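Local coordinates for methyltransferase domain-containing protein (Serratia marcescens, PDB 7CLU) that probably transfers a methyl group from S-adenosylmethionine to an oxygen of a prodigiosin-pathway intermediate, as a dimeric O-methyltransferase, at residues D100-L103 and Y104-G108; R129-F132 and D133-Q137; D140-A143 and D144-F148; I179-L182 and P183-I186; S204-L207 and R208-T212. All blocks are in the same frame, centred on the assembly; numbering follows the deposited sequence.

Contact 1: D100-L103 and Y104-G108; sequences DTFL and YPLWG
One face of the Phe102 ring carries Leu106 CD1. The methyl sits 3.7 Å from the ring centroid and 14° off the normal, a CH-pi contact. Phe102 CG stands anti to the backbone N (chi1 -169°), which places the ring beside the next turn of helix 93-107. His98 meets the same ring from the turn before. The Trp107 indole has Leu103 O at its edge, in the ring plane, 3.2 Å from Trp107 CD1. That oxygen also accepts the backbone bond from Trp107 N (2.9 Å). Across the dimer interface Trp107 stacks on Phe16 and Tyr104 stacks on Tyr104, both of the second subunit. Trp107 NE1 is held by Asn294 of the same chain.

Pro105 has no N-H to give. Its CD instead lies 3.2 Å from Phe102 O, and the helix is kinked here, after a wider pi-type turn at 100-103. Phe102 O still accepts from Leu106 N at 3.3 Å, with a bond angle of 159° at the hydrogen. The chemistry is thus mostly apolar and aromatic. The proline gives up one backbone bond, and the aromatic rings join this helix both to its own chain and to the second subunit.

Contact 2: R129-F132 and D133-Q137; sequences RSWF and DILYQ
Polar contacts start with Ser130, the N-cap of helix 131-137. Its OG accepts from Asp133 N at 2.9 Å. The hydroxyl reaches that N-H because OG lies between the backbone N and the carbonyl carbon (chi1 82°). Arg129 NH1 gives a longer bond to Gln137 OE1 (3.3 Å). The oxygen lies in the guanidinium plane, but NH1 stands above the amide carbonyl plane. The main charge partner of Arg129 is Asp127, through NH2.

Carbon groups lie over flat ones. Ile134 CG1 rests over one face of the guanidinium, 3.8 Å from Arg129 CZ. Leu135 CD2 sits over the six-membered ring of Trp131, 4.1 Å from its centroid, as a CH-pi contact.

The one aromatic pair is Phe132 with Tyr136. The side chains run side by side and point the same way, with planes at 41° and Phe132 CZ 3.4 Å from Tyr136 CD2. Tyr136 also approaches Asp226, which binds S-adenosylhomocysteine. Together these contacts form a serine-capped helix start on the surface of the methyltransferase domain.

Contact 3: D140-A143 and D144-F148; sequences DDVA and DFQEF
Backbone bonds carry most of this contact between Val142 and Gln146 and their neighbours. Asp144 N, Phe145 N, Gln146 N and Glu147 N each reach the carbonyl four residues back. The straightest is Asp144 N to Asp140 O, 2.9 Å with an angle of 175° at the hydrogen.

Side-chain packing is light. Gln146 and Val142 lie side by side and point the same way. Gln146 CG is 3.2 Å from Val142 O, and Gln146 OE1 is 3.9 Å from Val142 CG1. The Gln146 chain is extended beyond CG (chi2 -166°), which carries its amide out to the cofactor site. This is regular alpha-helix 139-152 of the Rossmann-like methyltransferase domain, and Gln146 binds S-adenosylhomocysteine. Its NE2 also makes a weak hydrogen bond to Gly176 O. Phe145 CB meets Asp141 O at 3.3 Å, and the Phe145 side chain lies about 7 Å from that of His247, the predicted proton acceptor.

Charge is all of one sign here. Asp141 OD1 and Asp144 OD2 are 4.6 Å apart, so each carboxylate would probably disfavour the charge of the other slightly, though both are exposed to solvent.

Contact 4: I179-L182 and P183-I186; sequences IGSL and PMAI
Met184 N bonds to Gly180 O at 3.0 Å, the first turn of helix 181-189. Ile186 N to Leu182 O is as regular, at 2.9 Å. The bond from Ala185 N to Ser181 O is more tilted, with the donor 31° from the carbonyl plane.

Met184 then folds back over this turn. Its chain bends at chi3 (-48°), and CE comes to 3.2 Å from Gly180 O and 3.3 Å from Ser181 CA. Pro183 CG also lies beside Gly180 O, at 3.4 Å. On another side of the helix Leu182 CD1 meets Ile186 CD1 at 3.8 Å, the two side chains crossing at a slant. Both press on Phe172 of strand 171-175. Ser181 and Ala185 touch Ile157 of helix 154-163.

Gly180 is the N-cap, and its positive phi (85°) is a backbone shape that glycine takes readily. A glycine loop leading from strand 171-175 into the helix of a beta-alpha-beta unit is typical of the Rossmann-like fold of SAM-dependent methyltransferases, where it lies by the cofactor site.

Contact 5: S204-L207 and R208-T212; sequences SAFL and RDKLT
Lys210 wraps back over Phe206, one turn earlier in helix 201-214. Its CB lies 3.7 Å from both Leu207 O and Phe206 O. CG stands off a little further, 4.0 Å from Phe206 O. Lys210 CD is 3.3 Å from Phe206 O. It also lies over one face of the Phe206 ring, 3.8 Å from the centroid and 22° off the normal, a CH-pi contact. Lys210 CE follows at 3.5 Å from Phe206 CE1. Near the rim of the ring the chain ends, with Lys210 NZ 3.3 Å from Phe206 CZ. Bends at chi2, chi3 and chi4 (54° at chi2) make this curl possible. Phe206 CG is anti to the backbone N (chi1 171°), which swings the ring alongside the lysine.

Arg208 bends at chi3 and brings NH1 to 3.6 Å from Ser204 OG, but its firm partner is Val222 O, which NH2 bonds. Arg208 O takes two donors, Thr212 N and Thr212 OG1, which come from opposite faces of its plane. Leu207 and Leu211 meet more loosely, on the side facing strand 221-224. Leu207 also packs on Glu199, a residue that binds S-adenosylhomocysteine.

The outer methylenes of the lysine, CD and CE, thus lie against an exposed aromatic ring. Its ammonium stays at the ring's rim, and the buried leucines seat the helix on the sheet.

Contacts 1, 4 and 5 are partly buried, while contacts 2 and 3 lie at the surface. Contact 1 lies on the helix that meets the second subunit, and its chemistry is aromatic. It touches contact 2 through Phe102 and Trp131. Contacts 2 and 3 sit on successive helices, one with a serine cap and a guanidinium, the other with exposed aspartates. Contacts 4 and 5 belong to consecutive beta-alpha-beta units that share strand 194-199, and they meet where Leu207 packs on Ile179 and Gly180. Contact 3 reaches both, through Glu147 to Ile179 and Ala143 to Phe206. Aliphatic groups face the sheet in contacts 4 and 5.

Contact 1: D100-L103 and Y104-G108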
loop_
_atom_site.group_PDB
_atom_site.type_symbol
_atom_site.label_atom_id
_atom_site.label_comp_id
_atom_site.label_asym_id
_atom_site.label_seq_id
_atom_site.Cartn_x
_atom_site.Cartn_y
_atom_site.Cartn_z
ATOM N N ASP A 100 -7.587 -7.683 -0.923
ATOM C CA ASP A 100 -7.259 -8.663 0.114
ATOM C C ASP A 100 -6.980 -10.044 -0.474
ATOM O O ASP A 100 -6.006 -10.698 -0.089
ATOM C CB ASP A 100 -8.382 -8.758 1.143
ATOM C CG ASP A 100 -8.468 -7.535 2.020
ATOM O OD1 ASP A 100 -7.426 -6.877 2.234
ATOM O OD2 ASP A 100 -9.577 -7.246 2.486
ATOM N N THR A 101 -7.811 -10.489 -1.417
ATOM C CA THR A 101 -7.793 -11.866 -1.904
ATOM C C THR A 101 -6.867 -12.082 -3.099
ATOM O O THR A 101 -6.491 -13.227 -3.377
ATOM C CB THR A 101 -9.218 -12.297 -2.289
ATOM O OG1 THR A 101 -9.692 -11.491 -3.374
ATOM C CG2 THR A 101 -10.175 -12.129 -1.116
ATOM N N PHE A 102 -6.466 -11.019 -3.785
ATOM C CA PHE A 102 -5.791 -11.165 -5.065
ATOM C C PHE A 102 -4.588 -10.231 -5.210
ATOM O O PHE A 102 -3.453 -10.704 -5.249
ATOM C CB PHE A 102 -6.804 -10.939 -6.180
ATOM C CG PHE A 102 -6.303 -11.300 -7.538
ATOM C CD1 PHE A 102 -5.876 -12.595 -7.814
ATOM C CD2 PHE A 102 -6.290 -10.354 -8.552
ATOM C CE1 PHE A 102 -5.424 -12.937 -9.064
ATOM C CE2 PHE A 102 -5.839 -10.688 -9.809
ATOM C CZ PHE A 102 -5.408 -11.982 -10.070
ATOM N N LEU A 103 -4.802 -8.910 -5.269
ATOM C CA LEU A 103 -3.689 -8.018 -5.615
ATOM C C LEU A 103 -2.637 -7.919 -4.505
ATOM O O LEU A 103 -1.435 -7.874 -4.788
ATOM C CB LEU A 103 -4.217 -6.634 -5.964
ATOM C CG LEU A 103 -5.086 -6.562 -7.223
ATOM C CD1 LEU A 103 -5.295 -5.107 -7.637
ATOM C CD2 LEU A 103 -4.433 -7.346 -8.324
ATOM N N TYR A 104 -3.057 -7.788 -3.248
ATOM C CA TYR A 104 -2.067 -7.676 -2.178
ATOM C C TYR A 104 -1.175 -8.908 -2.121
ATOM O O TYR A 104 0.058 -8.746 -2.093
ATOM C CB TYR A 104 -2.783 -7.408 -0.854
ATOM C CG TYR A 104 -1.884 -7.097 0.315
ATOM C CD1 TYR A 104 -1.329 -8.123 1.093
ATOM C CD2 TYR A 104 -1.597 -5.784 0.655
ATOM C CE1 TYR A 104 -0.517 -7.835 2.189
ATOM C CE2 TYR A 104 -0.796 -5.481 1.750
ATOM C CZ TYR A 104 -0.255 -6.503 2.512
ATOM O OH TYR A 104 0.547 -6.176 3.598
ATOM N N PRO A 105 -1.696 -10.144 -2.140
ATOM C CA PRO A 105 -0.776 -11.295 -2.135
ATOM C C PRO A 105 0.184 -11.297 -3.316
ATOM O O PRO A 105 1.370 -11.591 -3.139
ATOM C CB PRO A 105 -1.720 -12.507 -2.157
ATOM C CG PRO A 105 -3.007 -12.004 -1.663
ATOM C CD PRO A 105 -3.105 -10.577 -2.088
ATOM N N LEU A 106 -0.292 -10.952 -4.514
ATOM C CA LEU A 106 0.566 -10.992 -5.698
ATOM C C LEU A 106 1.666 -9.940 -5.628
ATOM O O LEU A 106 2.818 -10.216 -5.975
ATOM C CB LEU A 106 -0.277 -10.780 -6.953
ATOM C CG LEU A 106 -1.211 -11.919 -7.337
ATOM C CD1 LEU A 106 -2.204 -11.410 -8.368
ATOM C CD2 LEU A 106 -0.379 -13.100 -7.888
ATOM N N TRP A 107 1.341 -8.720 -5.182
ATOM C CA TRP A 107 2.390 -7.715 -5.083
ATOM C C TRP A 107 3.423 -8.061 -4.027
ATOM O O TRP A 107 4.529 -7.510 -4.058
ATOM C CB TRP A 107 1.810 -6.333 -4.781
ATOM C CG TRP A 107 1.294 -5.622 -5.996
ATOM C CD1 TRP A 107 0.136 -5.889 -6.671
ATOM C CD2 TRP A 107 1.894 -4.495 -6.653
ATOM N NE1 TRP A 107 -0.014 -5.002 -7.716
ATOM C CE2 TRP A 107 1.054 -4.141 -7.728
ATOM C CE3 TRP A 107 3.076 -3.763 -6.446
ATOM C CZ2 TRP A 107 1.344 -3.067 -8.589
ATOM C CZ3 TRP A 107 3.371 -2.712 -7.306
ATOM C CH2 TRP A 107 2.498 -2.365 -8.358
ATOM N N GLY A 108 3.090 -8.944 -3.091
ATOM C CA GLY A 108 4.102 -9.435 -2.176
ATOM C C GLY A 108 5.281 -10.040 -2.909
ATOM O O GLY A 108 6.413 -9.970 -2.436
#

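Contact 2: R129-F132 and D133-Q137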
loop_
_atom_site.group_PDB
_atom_site.type_symbol
_atom_site.label_atom_id
_atom_site.label_comp_id
_atom_site.label_asym_id
_atom_site.label_seq_id
_atom_site.Cartn_x
_atom_site.Cartn_y
_atom_site.Cartn_z
ATOM N N ARG A 129 -3.294 -22.173 -13.870
ATOM C CA ARG A 129 -4.117 -21.847 -15.026
ATOM C C ARG A 129 -3.711 -20.505 -15.618
ATOM O O ARG A 129 -3.213 -19.619 -14.919
ATOM C CB ARG A 129 -5.593 -21.794 -14.652
ATOM C CG ARG A 129 -6.154 -23.078 -14.102
ATOM C CD ARG A 129 -7.550 -22.849 -13.543
ATOM N NE ARG A 129 -7.542 -21.937 -12.405
ATOM C CZ ARG A 129 -8.642 -21.432 -11.855
ATOM N NH1 ARG A 129 -9.833 -21.763 -12.340
ATOM N NH2 ARG A 129 -8.553 -20.608 -10.820
ATOM N N SER A 130 -3.957 -20.354 -16.919
ATOM C CA SER A 130 -3.656 -19.107 -17.603
ATOM C C SER A 130 -4.664 -18.025 -17.222
ATOM O O SER A 130 -5.773 -18.300 -16.756
ATOM C CB SER A 130 -3.650 -19.314 -19.120
ATOM O OG SER A 130 -4.967 -19.268 -19.645
ATOM N N TRP A 131 -4.254 -16.773 -17.413
ATOM C CA TRP A 131 -5.157 -15.658 -17.146
ATOM C C TRP A 131 -6.442 -15.817 -17.946
ATOM O O TRP A 131 -7.551 -15.712 -17.406
ATOM C CB TRP A 131 -4.469 -14.331 -17.476
ATOM C CG TRP A 131 -5.246 -13.123 -17.039
ATOM C CD1 TRP A 131 -5.631 -12.066 -17.812
ATOM C CD2 TRP A 131 -5.716 -12.846 -15.715
ATOM N NE1 TRP A 131 -6.316 -11.151 -17.051
ATOM C CE2 TRP A 131 -6.382 -11.608 -15.761
ATOM C CE3 TRP A 131 -5.639 -13.528 -14.493
ATOM C CZ2 TRP A 131 -6.968 -11.037 -14.641
ATOM C CZ3 TRP A 131 -6.229 -12.955 -13.377
ATOM C CH2 TRP A 131 -6.884 -11.722 -13.464
ATOM N N PHE A 132 -6.305 -16.117 -19.236
ATOM C CA PHE A 132 -7.478 -16.363 -20.062
ATOM C C PHE A 132 -8.350 -17.473 -19.485
ATOM O O PHE A 132 -9.580 -17.358 -19.484
ATOM C CB PHE A 132 -7.056 -16.707 -21.480
ATOM C CG PHE A 132 -8.209 -16.993 -22.370
ATOM C CD1 PHE A 132 -8.940 -15.950 -22.911
ATOM C CD2 PHE A 132 -8.586 -18.298 -22.641
ATOM C CE1 PHE A 132 -10.018 -16.200 -23.720
ATOM C CE2 PHE A 132 -9.668 -18.559 -23.455
ATOM C CZ PHE A 132 -10.386 -17.503 -23.988
ATOM N N ASP A 133 -7.734 -18.551 -18.983
ATOM C CA ASP A 133 -8.502 -19.641 -18.384
ATOM C C ASP A 133 -9.351 -19.139 -17.220
ATOM O O ASP A 133 -10.556 -19.408 -17.148
ATOM C CB ASP A 133 -7.567 -20.751 -17.886
ATOM C CG ASP A 133 -7.043 -21.644 -19.004
ATOM O OD1 ASP A 133 -7.523 -21.529 -20.156
ATOM O OD2 ASP A 133 -6.137 -22.462 -18.717
ATOM N N ILE A 134 -8.720 -18.427 -16.282
ATOM C CA ILE A 134 -9.406 -18.012 -15.059
ATOM C C ILE A 134 -10.580 -17.094 -15.387
ATOM O O ILE A 134 -11.647 -17.186 -14.770
ATOM C CB ILE A 134 -8.403 -17.360 -14.087
ATOM C CG1 ILE A 134 -7.353 -18.385 -13.648
ATOM C CG2 ILE A 134 -9.106 -16.781 -12.861
ATOM C CD1 ILE A 134 -6.045 -17.791 -13.166
ATOM N N LEU A 135 -10.420 -16.237 -16.399
ATOM C CA LEU A 135 -11.467 -15.283 -16.761
ATOM C C LEU A 135 -12.638 -15.967 -17.457
ATOM O O LEU A 135 -13.808 -15.699 -17.140
ATOM C CB LEU A 135 -10.892 -14.192 -17.667
ATOM C CG LEU A 135 -9.965 -13.130 -17.081
ATOM C CD1 LEU A 135 -10.153 -11.825 -17.831
ATOM C CD2 LEU A 135 -10.223 -12.942 -15.584
ATOM N N TYR A 136 -12.335 -16.817 -18.449
ATOM C CA TYR A 136 -13.362 -17.541 -19.195
ATOM C C TYR A 136 -14.179 -18.440 -18.281
ATOM O O TYR A 136 -15.382 -18.621 -18.499
ATOM C CB TYR A 136 -12.692 -18.367 -20.301
ATOM C CG TYR A 136 -13.531 -18.664 -21.537
ATOM C CD1 TYR A 136 -14.340 -19.801 -21.600
ATOM C CD2 TYR A 136 -13.469 -17.841 -22.657
ATOM C CE1 TYR A 136 -15.086 -20.084 -22.726
ATOM C CE2 TYR A 136 -14.217 -18.115 -23.794
ATOM C CZ TYR A 136 -15.022 -19.237 -23.824
ATOM O OH TYR A 136 -15.761 -19.511 -24.959
ATOM N N GLN A 137 -13.544 -18.992 -17.247
ATOM C CA GLN A 137 -14.182 -19.906 -16.309
ATOM C C GLN A 137 -15.018 -19.207 -15.237
ATOM O O GLN A 137 -15.885 -19.851 -14.634
ATOM C CB GLN A 137 -13.110 -20.767 -15.633
ATOM C CG GLN A 137 -13.647 -21.877 -14.743
ATOM C CD GLN A 137 -12.816 -23.141 -14.822
ATOM O OE1 GLN A 137 -11.584 -23.097 -14.744
ATOM N NE2 GLN A 137 -13.486 -24.281 -14.979
#

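Contact 3: D140-A143 and D144-F148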
loop_
_atom_site.group_PDB
_atom_site.type_symbol
_atom_site.label_atom_id
_atom_site.label_comp_id
_atom_site.label_asym_id
_atom_site.label_seq_id
_atom_site.Cartn_x
_atom_site.Cartn_y
_atom_site.Cartn_z
ATOM N N ASP A 140 -18.953 -14.758 -13.306
ATOM C CA ASP A 140 -19.516 -14.003 -12.190
ATOM C C ASP A 140 -18.505 -12.998 -11.650
ATOM O O ASP A 140 -18.827 -11.814 -11.460
ATOM C CB ASP A 140 -19.974 -14.954 -11.078
ATOM C CG ASP A 140 -21.251 -15.704 -11.432
ATOM O OD1 ASP A 140 -21.823 -15.445 -12.517
ATOM O OD2 ASP A 140 -21.680 -16.554 -10.620
ATOM N N ASP A 141 -17.273 -13.453 -11.393
ATOM C CA ASP A 141 -16.224 -12.535 -10.958
ATOM C C ASP A 141 -16.006 -11.430 -11.987
ATOM O O ASP A 141 -15.783 -10.267 -11.629
ATOM C CB ASP A 141 -14.925 -13.300 -10.705
ATOM C CG ASP A 141 -15.051 -14.331 -9.590
ATOM O OD1 ASP A 141 -15.776 -14.077 -8.605
ATOM O OD2 ASP A 141 -14.423 -15.406 -9.705
ATOM N N VAL A 142 -16.108 -11.765 -13.272
ATOM C CA VAL A 142 -15.883 -10.766 -14.306
ATOM C C VAL A 142 -16.989 -9.718 -14.276
ATOM O O VAL A 142 -16.726 -8.516 -14.387
ATOM C CB VAL A 142 -15.763 -11.459 -15.677
ATOM C CG1 VAL A 142 -15.855 -10.454 -16.807
ATOM C CG2 VAL A 142 -14.452 -12.234 -15.749
ATOM N N ALA A 143 -18.236 -10.158 -14.087
ATOM C CA ALA A 143 -19.358 -9.232 -13.975
ATOM C C ALA A 143 -19.219 -8.341 -12.742
ATOM O O ALA A 143 -19.395 -7.124 -12.830
ATOM C CB ALA A 143 -20.674 -10.012 -13.945
ATOM N N ASP A 144 -18.900 -8.932 -11.580
ATOM C CA ASP A 144 -18.672 -8.122 -10.381
ATOM C C ASP A 144 -17.593 -7.082 -10.631
ATOM O O ASP A 144 -17.702 -5.932 -10.184
ATOM C CB ASP A 144 -18.248 -8.990 -9.196
ATOM C CG ASP A 144 -19.309 -9.980 -8.764
ATOM O OD1 ASP A 144 -20.463 -9.866 -9.224
ATOM O OD2 ASP A 144 -18.968 -10.871 -7.940
ATOM N N PHE A 145 -16.520 -7.487 -11.312
ATOM C CA PHE A 145 -15.436 -6.567 -11.623
ATOM C C PHE A 145 -15.933 -5.430 -12.504
ATOM O O PHE A 145 -15.679 -4.246 -12.231
ATOM C CB PHE A 145 -14.311 -7.344 -12.306
ATOM C CG PHE A 145 -13.232 -6.482 -12.900
ATOM C CD1 PHE A 145 -12.277 -5.890 -12.092
ATOM C CD2 PHE A 145 -13.151 -6.295 -14.272
ATOM C CE1 PHE A 145 -11.267 -5.113 -12.630
ATOM C CE2 PHE A 145 -12.149 -5.514 -14.824
ATOM C CZ PHE A 145 -11.199 -4.923 -13.997
ATOM N N GLN A 146 -16.671 -5.771 -13.556
ATOM C CA GLN A 146 -17.059 -4.756 -14.521
ATOM C C GLN A 146 -18.091 -3.801 -13.935
ATOM O O GLN A 146 -18.068 -2.604 -14.243
ATOM C CB GLN A 146 -17.548 -5.441 -15.796
ATOM C CG GLN A 146 -16.392 -6.168 -16.515
ATOM C CD GLN A 146 -16.703 -6.578 -17.933
ATOM O OE1 GLN A 146 -17.680 -7.282 -18.191
ATOM N NE2 GLN A 146 -15.861 -6.153 -18.866
ATOM N N GLU A 147 -18.963 -4.290 -13.053
ATOM C CA GLU A 147 -19.926 -3.399 -12.426
ATOM C C GLU A 147 -19.247 -2.473 -11.420
ATOM O O GLU A 147 -19.651 -1.316 -11.273
ATOM C CB GLU A 147 -21.054 -4.210 -11.780
ATOM C CG GLU A 147 -22.130 -3.342 -11.134
ATOM C CD GLU A 147 -23.473 -3.411 -11.851
ATOM O OE1 GLU A 147 -23.659 -4.320 -12.694
ATOM O OE2 GLU A 147 -24.335 -2.542 -11.580
ATOM N N PHE A 148 -18.204 -2.940 -10.740
ATOM C CA PHE A 148 -17.410 -2.020 -9.936
ATOM C C PHE A 148 -16.755 -0.949 -10.809
ATOM O O PHE A 148 -16.860 0.253 -10.529
ATOM C CB PHE A 148 -16.359 -2.785 -9.154
ATOM C CG PHE A 148 -15.456 -1.906 -8.369
ATOM C CD1 PHE A 148 -15.911 -1.304 -7.200
ATOM C CD2 PHE A 148 -14.168 -1.658 -8.796
ATOM C CE1 PHE A 148 -15.080 -0.480 -6.455
ATOM C CE2 PHE A 148 -13.327 -0.836 -8.056
ATOM C CZ PHE A 148 -13.790 -0.243 -6.886
#

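Contact 4: I179-L182 and P183-I186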
loop_
_atom_site.group_PDB
_atom_site.type_symbol
_atom_site.label_atom_id
_atom_site.label_comp_id
_atom_site.label_asym_id
_atom_site.label_seq_id
_atom_site.Cartn_x
_atom_site.Cartn_y
_atom_site.Cartn_z
ATOM N N ILE A 179 -21.568 -3.462 -18.307
ATOM C CA ILE A 179 -22.938 -3.358 -17.832
ATOM C C ILE A 179 -23.773 -2.444 -18.720
ATOM O O ILE A 179 -24.917 -2.125 -18.380
ATOM C CB ILE A 179 -22.959 -2.871 -16.371
ATOM C CG1 ILE A 179 -22.399 -1.453 -16.282
ATOM C CG2 ILE A 179 -22.158 -3.817 -15.471
ATOM C CD1 ILE A 179 -22.734 -0.748 -14.980
ATOM N N GLY A 180 -23.223 -2.013 -19.854
ATOM C CA GLY A 180 -24.014 -1.231 -20.794
ATOM C C GLY A 180 -24.088 0.257 -20.525
ATOM O O GLY A 180 -24.844 0.952 -21.216
ATOM N N SER A 181 -23.268 0.767 -19.596
ATOM C CA SER A 181 -23.344 2.153 -19.154
ATOM C C SER A 181 -23.066 3.138 -20.277
ATOM O O SER A 181 -23.699 4.202 -20.354
ATOM C CB SER A 181 -22.357 2.364 -18.014
ATOM O OG SER A 181 -22.913 1.792 -16.864
ATOM N N LEU A 182 -22.099 2.824 -21.141
ATOM C CA LEU A 182 -21.754 3.770 -22.194
ATOM C C LEU A 182 -22.836 3.833 -23.261
ATOM O O LEU A 182 -23.303 4.943 -23.566
ATOM C CB LEU A 182 -20.379 3.436 -22.772
ATOM C CG LEU A 182 -19.964 4.109 -24.081
ATOM C CD1 LEU A 182 -19.986 5.605 -23.941
ATOM C CD2 LEU A 182 -18.548 3.604 -24.480
ATOM N N PRO A 183 -23.300 2.722 -23.852
ATOM C CA PRO A 183 -24.376 2.863 -24.848
ATOM C C PRO A 183 -25.679 3.377 -24.255
ATOM O O PRO A 183 -26.463 3.999 -24.979
ATOM C CB PRO A 183 -24.520 1.448 -25.435
ATOM C CG PRO A 183 -23.842 0.551 -24.474
ATOM C CD PRO A 183 -22.766 1.346 -23.826
ATOM N N MET A 184 -25.934 3.165 -22.960
ATOM C CA MET A 184 -27.072 3.834 -22.331
ATOM C C MET A 184 -26.904 5.352 -22.360
ATOM O O MET A 184 -27.833 6.084 -22.725
ATOM C CB MET A 184 -27.258 3.330 -20.895
ATOM C CG MET A 184 -27.929 1.984 -20.842
ATOM S SD MET A 184 -28.121 1.272 -19.201
ATOM C CE MET A 184 -26.513 1.466 -18.529
ATOM N N ALA A 185 -25.718 5.850 -21.991
ATOM C CA ALA A 185 -25.501 7.293 -21.994
ATOM C C ALA A 185 -25.604 7.857 -23.407
ATOM O O ALA A 185 -26.119 8.967 -23.606
ATOM C CB ALA A 185 -24.150 7.631 -21.370
ATOM N N ILE A 186 -25.142 7.090 -24.402
ATOM C CA ILE A 186 -25.276 7.512 -25.792
ATOM C C ILE A 186 -26.748 7.613 -26.167
ATOM O O ILE A 186 -27.200 8.645 -26.673
ATOM C CB ILE A 186 -24.513 6.558 -26.728
ATOM C CG1 ILE A 186 -23.023 6.561 -26.384
ATOM C CG2 ILE A 186 -24.708 6.966 -28.175
ATOM C CD1 ILE A 186 -22.240 5.431 -27.050
#

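Contact 5: S204-L207 and R208-T212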
loop_
_atom_site.group_PDB
_atom_site.type_symbol
_atom_site.label_atom_id
_atom_site.label_comp_id
_atom_site.label_asym_id
_atom_site.label_seq_id
_atom_site.Cartn_x
_atom_site.Cartn_y
_atom_site.Cartn_z
ATOM N N SER A 204 -23.831 -12.962 -22.158
ATOM C CA SER A 204 -24.767 -12.156 -22.940
ATOM C C SER A 204 -26.158 -12.117 -22.308
ATOM O O SER A 204 -26.745 -11.039 -22.162
ATOM C CB SER A 204 -24.821 -12.661 -24.387
ATOM O OG SER A 204 -25.613 -13.825 -24.516
ATOM N N ALA A 205 -26.692 -13.276 -21.906
ATOM C CA ALA A 205 -28.031 -13.306 -21.315
ATOM C C ALA A 205 -28.113 -12.441 -20.057
ATOM O O ALA A 205 -29.134 -11.782 -19.816
ATOM C CB ALA A 205 -28.440 -14.747 -21.004
ATOM N N PHE A 206 -27.047 -12.423 -19.250
ATOM C CA PHE A 206 -27.039 -11.620 -18.028
ATOM C C PHE A 206 -27.123 -10.130 -18.351
ATOM O O PHE A 206 -27.921 -9.390 -17.758
ATOM C CB PHE A 206 -25.780 -11.940 -17.213
ATOM C CG PHE A 206 -25.559 -11.024 -16.032
ATOM C CD1 PHE A 206 -26.304 -11.171 -14.869
ATOM C CD2 PHE A 206 -24.597 -10.025 -16.083
ATOM C CE1 PHE A 206 -26.102 -10.331 -13.784
ATOM C CE2 PHE A 206 -24.387 -9.180 -15.002
ATOM C CZ PHE A 206 -25.139 -9.332 -13.850
ATOM N N LEU A 207 -26.304 -9.673 -19.300
ATOM C CA LEU A 207 -26.357 -8.279 -19.721
ATOM C C LEU A 207 -27.708 -7.946 -20.349
ATOM O O LEU A 207 -28.265 -6.862 -20.114
ATOM C CB LEU A 207 -25.211 -7.992 -20.694
ATOM C CG LEU A 207 -25.146 -6.560 -21.227
ATOM C CD1 LEU A 207 -24.437 -5.652 -20.234
ATOM C CD2 LEU A 207 -24.488 -6.498 -22.608
ATOM N N ARG A 208 -28.256 -8.872 -21.139
ATOM C CA ARG A 208 -29.587 -8.670 -21.694
ATOM C C ARG A 208 -30.606 -8.454 -20.583
ATOM O O ARG A 208 -31.467 -7.566 -20.678
ATOM C CB ARG A 208 -29.976 -9.863 -22.566
ATOM C CG ARG A 208 -30.841 -9.504 -23.767
ATOM C CD ARG A 208 -31.095 -10.717 -24.659
ATOM N NE ARG A 208 -30.176 -10.789 -25.795
ATOM C CZ ARG A 208 -29.191 -11.679 -25.912
ATOM N NH1 ARG A 208 -28.982 -12.581 -24.962
ATOM N NH2 ARG A 208 -28.409 -11.666 -26.986
ATOM N N ASP A 209 -30.506 -9.243 -19.512
ATOM C CA ASP A 209 -31.416 -9.097 -18.385
ATOM C C ASP A 209 -31.230 -7.749 -17.702
ATOM O O ASP A 209 -32.215 -7.086 -17.354
ATOM C CB ASP A 209 -31.203 -10.247 -17.398
ATOM C CG ASP A 209 -31.635 -11.591 -17.974
ATOM O OD1 ASP A 209 -32.487 -11.595 -18.885
ATOM O OD2 ASP A 209 -31.119 -12.640 -17.533
ATOM N N LYS A 210 -29.977 -7.318 -17.520
ATOM C CA LYS A 210 -29.727 -6.034 -16.870
ATOM C C LYS A 210 -30.239 -4.877 -17.720
ATOM O O LYS A 210 -30.848 -3.929 -17.192
ATOM C CB LYS A 210 -28.233 -5.857 -16.590
ATOM C CG LYS A 210 -27.795 -6.303 -15.197
ATOM C CD LYS A 210 -28.215 -7.737 -14.914
ATOM C CE LYS A 210 -28.582 -7.921 -13.455
ATOM N NZ LYS A 210 -27.480 -7.467 -12.559
ATOM N N LEU A 211 -29.979 -4.928 -19.034
ATOM C CA LEU A 211 -30.477 -3.892 -19.935
ATOM C C LEU A 211 -31.994 -3.840 -19.920
ATOM O O LEU A 211 -32.587 -2.753 -19.936
ATOM C CB LEU A 211 -29.985 -4.133 -21.364
ATOM C CG LEU A 211 -28.534 -3.785 -21.712
ATOM C CD1 LEU A 211 -28.289 -4.057 -23.205
ATOM C CD2 LEU A 211 -28.183 -2.346 -21.362
ATOM N N THR A 212 -32.641 -5.009 -19.900
ATOM C CA THR A 212 -34.098 -5.041 -19.900
ATOM C C THR A 212 -34.662 -4.451 -18.614
ATOM O O THR A 212 -35.650 -3.706 -18.646
ATOM C CB THR A 212 -34.593 -6.472 -20.102
ATOM O OG1 THR A 212 -34.163 -6.947 -21.391
ATOM C CG2 THR A 212 -36.129 -6.518 -20.018
#